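Local atomic coordinates of uncharacterized protein (Escherichia coli O157:H7, PDB entry 5KOL), a protein that is of unknown function, belongs to the CinA family and, as an inactive PncC-type member, probably lacks nicotinamide-nucleotide amidohydrolase activity. Residues F65-T69 with D70-M74; L157-A160 with V161-A164. All coordinates share one frame; numbering follows the deposited sequence.

Contact 1 (F65-T69 with D70-M74); sequences FVTFT and DQAKM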
loop_
_atom_site.group_PDB
_atom_site.type_symbol
_atom_site.label_atom_id
_atom_site.label_comp_id
_atom_site.label_asym_id
_atom_site.label_seq_id
_atom_site.Cartn_x
_atom_site.Cartn_y
_atom_site.Cartn_z
ATOM N N PHE A 65 -0.882 -4.465 -2.377
ATOM C CA PHE A 65 -2.017 -4.652 -1.488
ATOM C C PHE A 65 -1.557 -4.474 -0.052
ATOM O O PHE A 65 -0.497 -4.983 0.327
ATOM C CB PHE A 65 -2.633 -6.039 -1.700
ATOM C CG PHE A 65 -3.063 -6.281 -3.116
ATOM C CD1 PHE A 65 -4.254 -5.739 -3.583
ATOM C CD2 PHE A 65 -2.276 -7.017 -3.986
ATOM C CE1 PHE A 65 -4.656 -5.937 -4.888
ATOM C CE2 PHE A 65 -2.680 -7.228 -5.302
ATOM C CZ PHE A 65 -3.873 -6.682 -5.747
ATOM N N VAL A 66 -2.331 -3.719 0.719
ATOM C CA VAL A 66 -2.159 -3.618 2.155
ATOM C C VAL A 66 -3.413 -4.192 2.787
ATOM O O VAL A 66 -4.520 -3.697 2.539
ATOM C CB VAL A 66 -1.912 -2.168 2.607
ATOM C CG1 VAL A 66 -1.799 -2.104 4.098
ATOM C CG2 VAL A 66 -0.616 -1.622 1.954
ATOM N N THR A 67 -3.248 -5.240 3.592
ATOM C CA THR A 67 -4.386 -5.950 4.203
ATOM C C THR A 67 -4.045 -6.116 5.677
ATOM O O THR A 67 -3.418 -7.110 6.060
ATOM C CB THR A 67 -4.633 -7.307 3.530
ATOM O OG1 THR A 67 -3.414 -8.042 3.511
ATOM C CG2 THR A 67 -5.095 -7.111 2.089
ATOM N N PHE A 68 -4.466 -5.146 6.489
ATOM C CA PHE A 68 -4.054 -5.059 7.884
ATOM C C PHE A 68 -4.867 -5.959 8.806
ATOM O O PHE A 68 -4.396 -6.268 9.905
ATOM C CB PHE A 68 -4.162 -3.602 8.370
ATOM C CG PHE A 68 -3.309 -3.290 9.575
ATOM C CD1 PHE A 68 -1.936 -3.076 9.436
ATOM C CD2 PHE A 68 -3.869 -3.205 10.839
ATOM C CE1 PHE A 68 -1.142 -2.790 10.548
ATOM C CE2 PHE A 68 -3.088 -2.919 11.953
ATOM C CZ PHE A 68 -1.725 -2.707 11.813
ATOM N N THR A 69 -6.069 -6.378 8.400
ATOM C CA THR A 69 -6.963 -7.129 9.272
ATOM C C THR A 69 -7.253 -8.514 8.700
ATOM O O THR A 69 -6.962 -8.811 7.538
ATOM C CB THR A 69 -8.288 -6.382 9.489
ATOM O OG1 THR A 69 -8.983 -6.296 8.239
ATOM C CG2 THR A 69 -8.039 -4.970 10.046
ATOM N N ASP A 70 -7.859 -9.370 9.531
ATOM C CA ASP A 70 -8.244 -10.695 9.046
ATOM C C ASP A 70 -9.226 -10.579 7.887
ATOM O O ASP A 70 -9.091 -11.268 6.866
ATOM C CB ASP A 70 -8.855 -11.522 10.181
ATOM C CG ASP A 70 -7.813 -12.063 11.150
ATOM O OD1 ASP A 70 -8.187 -12.833 12.065
ATOM O OD2 ASP A 70 -6.619 -11.740 10.988
ATOM N N GLN A 71 -10.201 -9.681 8.017
ATOM C CA GLN A 71 -11.234 -9.536 6.994
ATOM C C GLN A 71 -10.645 -9.050 5.683
ATOM O O GLN A 71 -11.053 -9.506 4.609
ATOM C CB GLN A 71 -12.326 -8.564 7.449
ATOM C CG GLN A 71 -13.184 -9.021 8.620
ATOM C CD GLN A 71 -12.366 -9.307 9.874
ATOM O OE1 GLN A 71 -12.671 -10.235 10.641
ATOM N NE2 GLN A 71 -11.304 -8.529 10.079
ATOM N N ALA A 72 -9.693 -8.109 5.746
ATOM C CA ALA A 72 -9.095 -7.617 4.513
ATOM C C ALA A 72 -8.295 -8.717 3.814
ATOM O O ALA A 72 -8.332 -8.832 2.582
ATOM C CB ALA A 72 -8.225 -6.385 4.801
ATOM N N LYS A 73 -7.564 -9.535 4.581
ATOM C CA LYS A 73 -6.857 -10.659 3.982
ATOM C C LYS A 73 -7.831 -11.623 3.309
ATOM O O LYS A 73 -7.564 -12.127 2.212
ATOM C CB LYS A 73 -6.023 -11.385 5.038
ATOM C CG LYS A 73 -4.797 -10.571 5.551
ATOM C CD LYS A 73 -4.182 -11.190 6.819
ATOM C CE LYS A 73 -2.960 -10.399 7.346
ATOM N NZ LYS A 73 -3.390 -9.098 7.984
ATOM N N MET A 74 -8.970 -11.875 3.949
ATOM C CA MET A 74 -9.960 -12.796 3.389
ATOM C C MET A 74 -10.616 -12.230 2.132
ATOM O O MET A 74 -10.887 -12.972 1.180
ATOM C CB MET A 74 -11.018 -13.100 4.450
ATOM C CG MET A 74 -10.433 -13.815 5.660
ATOM S SD MET A 74 -11.640 -14.611 6.711
ATOM C CE MET A 74 -12.246 -13.230 7.669
#
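After Thr-67 the chain leaves strand 61-67 and, through Phe-68 and Thr-69, turns into helix 70-76, whose first turn folds back until the CA atoms of Thr-67 and Ala-72 stand 5.0 Å apart. Thr-69 holds this start with both its oxygens. Its OG1, rotated between its own N and carbonyl carbon (chi1 65°), accepts from Ala-72 N at 3.2 Å along a nearly straight N-H (160°), and its O takes Lys-73 N at 3.1 Å. Ala-72 CB sits 3.5 Å from Thr-69 OG1, while the Gln-71 chain bends at chi2 and brings NE2 alongside the threonine. Lys-73 runs across Thr-67, CG lying 3.5 Å from Thr-67 OG1, a buried hydroxyl with no hydrogen-bond partner in the model. Beyond that crossing the lysine kinks at chi4 (73°), and NZ reaches back to Thr-67 O at 2.8 Å, tilted from the carbonyl plane. Ser-41 OG bonds both to this NZ and to this carbonyl oxygen, tying the turn to the chain just after strand 36-40. Antiparallel pairing of Phe-65 and Val-66 with a strand of the second subunit carries the sheet across the dimer. Here a threonine N-cap joins the chain's outermost strand to the following helix.

Contact 2 (L157-A160 with V161-A164); sequences LALA and VRFA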
loop_
_atom_site.group_PDB
_atom_site.type_symbol
_atom_site.label_atom_id
_atom_site.label_comp_id
_atom_site.label_asym_id
_atom_site.label_seq_id
_atom_site.Cartn_x
_atom_site.Cartn_y
_atom_site.Cartn_z
ATOM N N LEU A 157 10.067 -3.270 11.382
ATOM C CA LEU A 157 9.380 -3.111 10.107
ATOM C C LEU A 157 10.342 -2.706 9.001
ATOM O O LEU A 157 10.137 -3.071 7.842
ATOM C CB LEU A 157 8.268 -2.074 10.230
ATOM C CG LEU A 157 7.141 -2.358 11.223
ATOM C CD1 LEU A 157 6.071 -1.299 11.042
ATOM C CD2 LEU A 157 6.579 -3.761 11.009
ATOM N N ALA A 158 11.392 -1.953 9.336
ATOM C CA ALA A 158 12.353 -1.554 8.316
ATOM C C ALA A 158 13.202 -2.735 7.887
ATOM O O ALA A 158 13.495 -2.897 6.694
ATOM C CB ALA A 158 13.241 -0.411 8.831
ATOM N N LEU A 159 13.593 -3.581 8.842
ATOM C CA LEU A 159 14.325 -4.790 8.486
ATOM C C LEU A 159 13.470 -5.746 7.664
ATOM O O LEU A 159 13.975 -6.392 6.740
ATOM C CB LEU A 159 14.829 -5.505 9.730
ATOM C CG LEU A 159 15.968 -4.795 10.439
ATOM C CD1 LEU A 159 15.907 -5.108 11.920
ATOM C CD2 LEU A 159 17.298 -5.206 9.795
ATOM N N ALA A 160 12.178 -5.862 7.996
ATOM C CA ALA A 160 11.306 -6.754 7.231
ATOM C C ALA A 160 11.239 -6.340 5.769
ATOM O O ALA A 160 11.267 -7.195 4.872
ATOM C CB ALA A 160 9.894 -6.773 7.837
ATOM N N VAL A 161 11.107 -5.037 5.506
ATOM C CA VAL A 161 11.041 -4.576 4.118
ATOM C C VAL A 161 12.349 -4.904 3.395
ATOM O O VAL A 161 12.341 -5.471 2.296
ATOM C CB VAL A 161 10.693 -3.074 4.042
ATOM C CG1 VAL A 161 10.752 -2.587 2.580
ATOM C CG2 VAL A 161 9.280 -2.764 4.651
ATOM N N ARG A 162 13.498 -4.575 4.008
ATOM C CA ARG A 162 14.783 -4.887 3.369
ATOM C C ARG A 162 14.960 -6.388 3.169
ATOM O O ARG A 162 15.458 -6.831 2.127
ATOM C CB ARG A 162 15.956 -4.342 4.197
ATOM C CG ARG A 162 16.132 -2.831 4.094
ATOM C CD ARG A 162 17.135 -2.298 5.145
ATOM N NE ARG A 162 18.498 -2.772 4.956
ATOM C CZ ARG A 162 19.354 -2.968 5.956
ATOM N NH1 ARG A 162 18.964 -2.764 7.218
ATOM N NH2 ARG A 162 20.585 -3.398 5.703
ATOM N N PHE A 163 14.582 -7.187 4.167
ATOM C CA PHE A 163 14.738 -8.636 4.053
ATOM C C PHE A 163 13.862 -9.207 2.935
ATOM O O PHE A 163 14.297 -10.071 2.168
ATOM C CB PHE A 163 14.388 -9.306 5.384
ATOM C CG PHE A 163 14.459 -10.796 5.330
ATOM C CD1 PHE A 163 15.672 -11.442 5.469
ATOM C CD2 PHE A 163 13.309 -11.559 5.129
ATOM C CE1 PHE A 163 15.768 -12.809 5.406
ATOM C CE2 PHE A 163 13.393 -12.940 5.068
ATOM C CZ PHE A 163 14.620 -13.569 5.197
ATOM N N ALA A 164 12.606 -8.757 2.859
ATOM C CA ALA A 164 11.690 -9.234 1.820
ATOM C C ALA A 164 12.280 -9.054 0.423
ATOM O O ALA A 164 12.174 -9.944 -0.439
ATOM C CB ALA A 164 10.355 -8.487 1.935
#
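Leu-159 O receives the shortest bond of residues 157-164, from Phe-163 N at 2.8 Å, and Phe-163 CB packs 3.2 Å from Leu-159 O. One residue on, Ala-160 O pairs with Ala-164 N at 2.9 Å and is touched by Ala-164 CB. The bonds from Val-161 N to Leu-157 O and from Arg-162 N to Ala-158 O, both 3.2 Å, are longer; the second is almost straight at N-H (173°). All four are i to i+4 bonds of a regular alpha helix, part of the C-terminal helix 153-171, which lies against the central mixed sheet. Its inner side carries Ala-160 and Ala-164, whose small side chains meet Phe-134 of strand 131-138, and Phe-163, whose ring meets that of Phe-134 with the planes about 60° apart. Val-161 directs CG2 back along the helix to 3.3 Å from Leu-157 O, and its side chain also packs on helix 46-52. On another flank Arg-162 and Leu-159 supply the side-chain meeting across the turn: the arginine passes Ala-158 O with CG, bends at chi3 (65°), and brings NH1 3.9 Å from Leu-159 CD2, the methyl lying oblique to the guanidinium. The polar end of Arg-162 is directed to the N-terminal segment, where NE donates to Asp-16 O and NH2 makes a weak bond to Ala-13 O; its side chain also touches Ile-18 and Leu-21 of helix 18-31.

Contacts 1 and 2 are both local and partly buried, yet they illustrate different ways of stabilising a helical turn. Contact 1 is a helix beginning, where side-chain groups supplement the backbone bonding; contact 2, in mid-helix, relies on repeated main-chain bonds. The two share no secondary-structure element and do not touch: their centres are 19 Å apart, with nearest atoms about 7 Å apart. Residues 65-74 lie farther from the chain centre, at an outer strand of the sheet and against the second subunit. Residues 157-164 lie nearer that centre and touch no other chain of the assembly. Each long cationic side chain finds oxygen partners beyond its own turn.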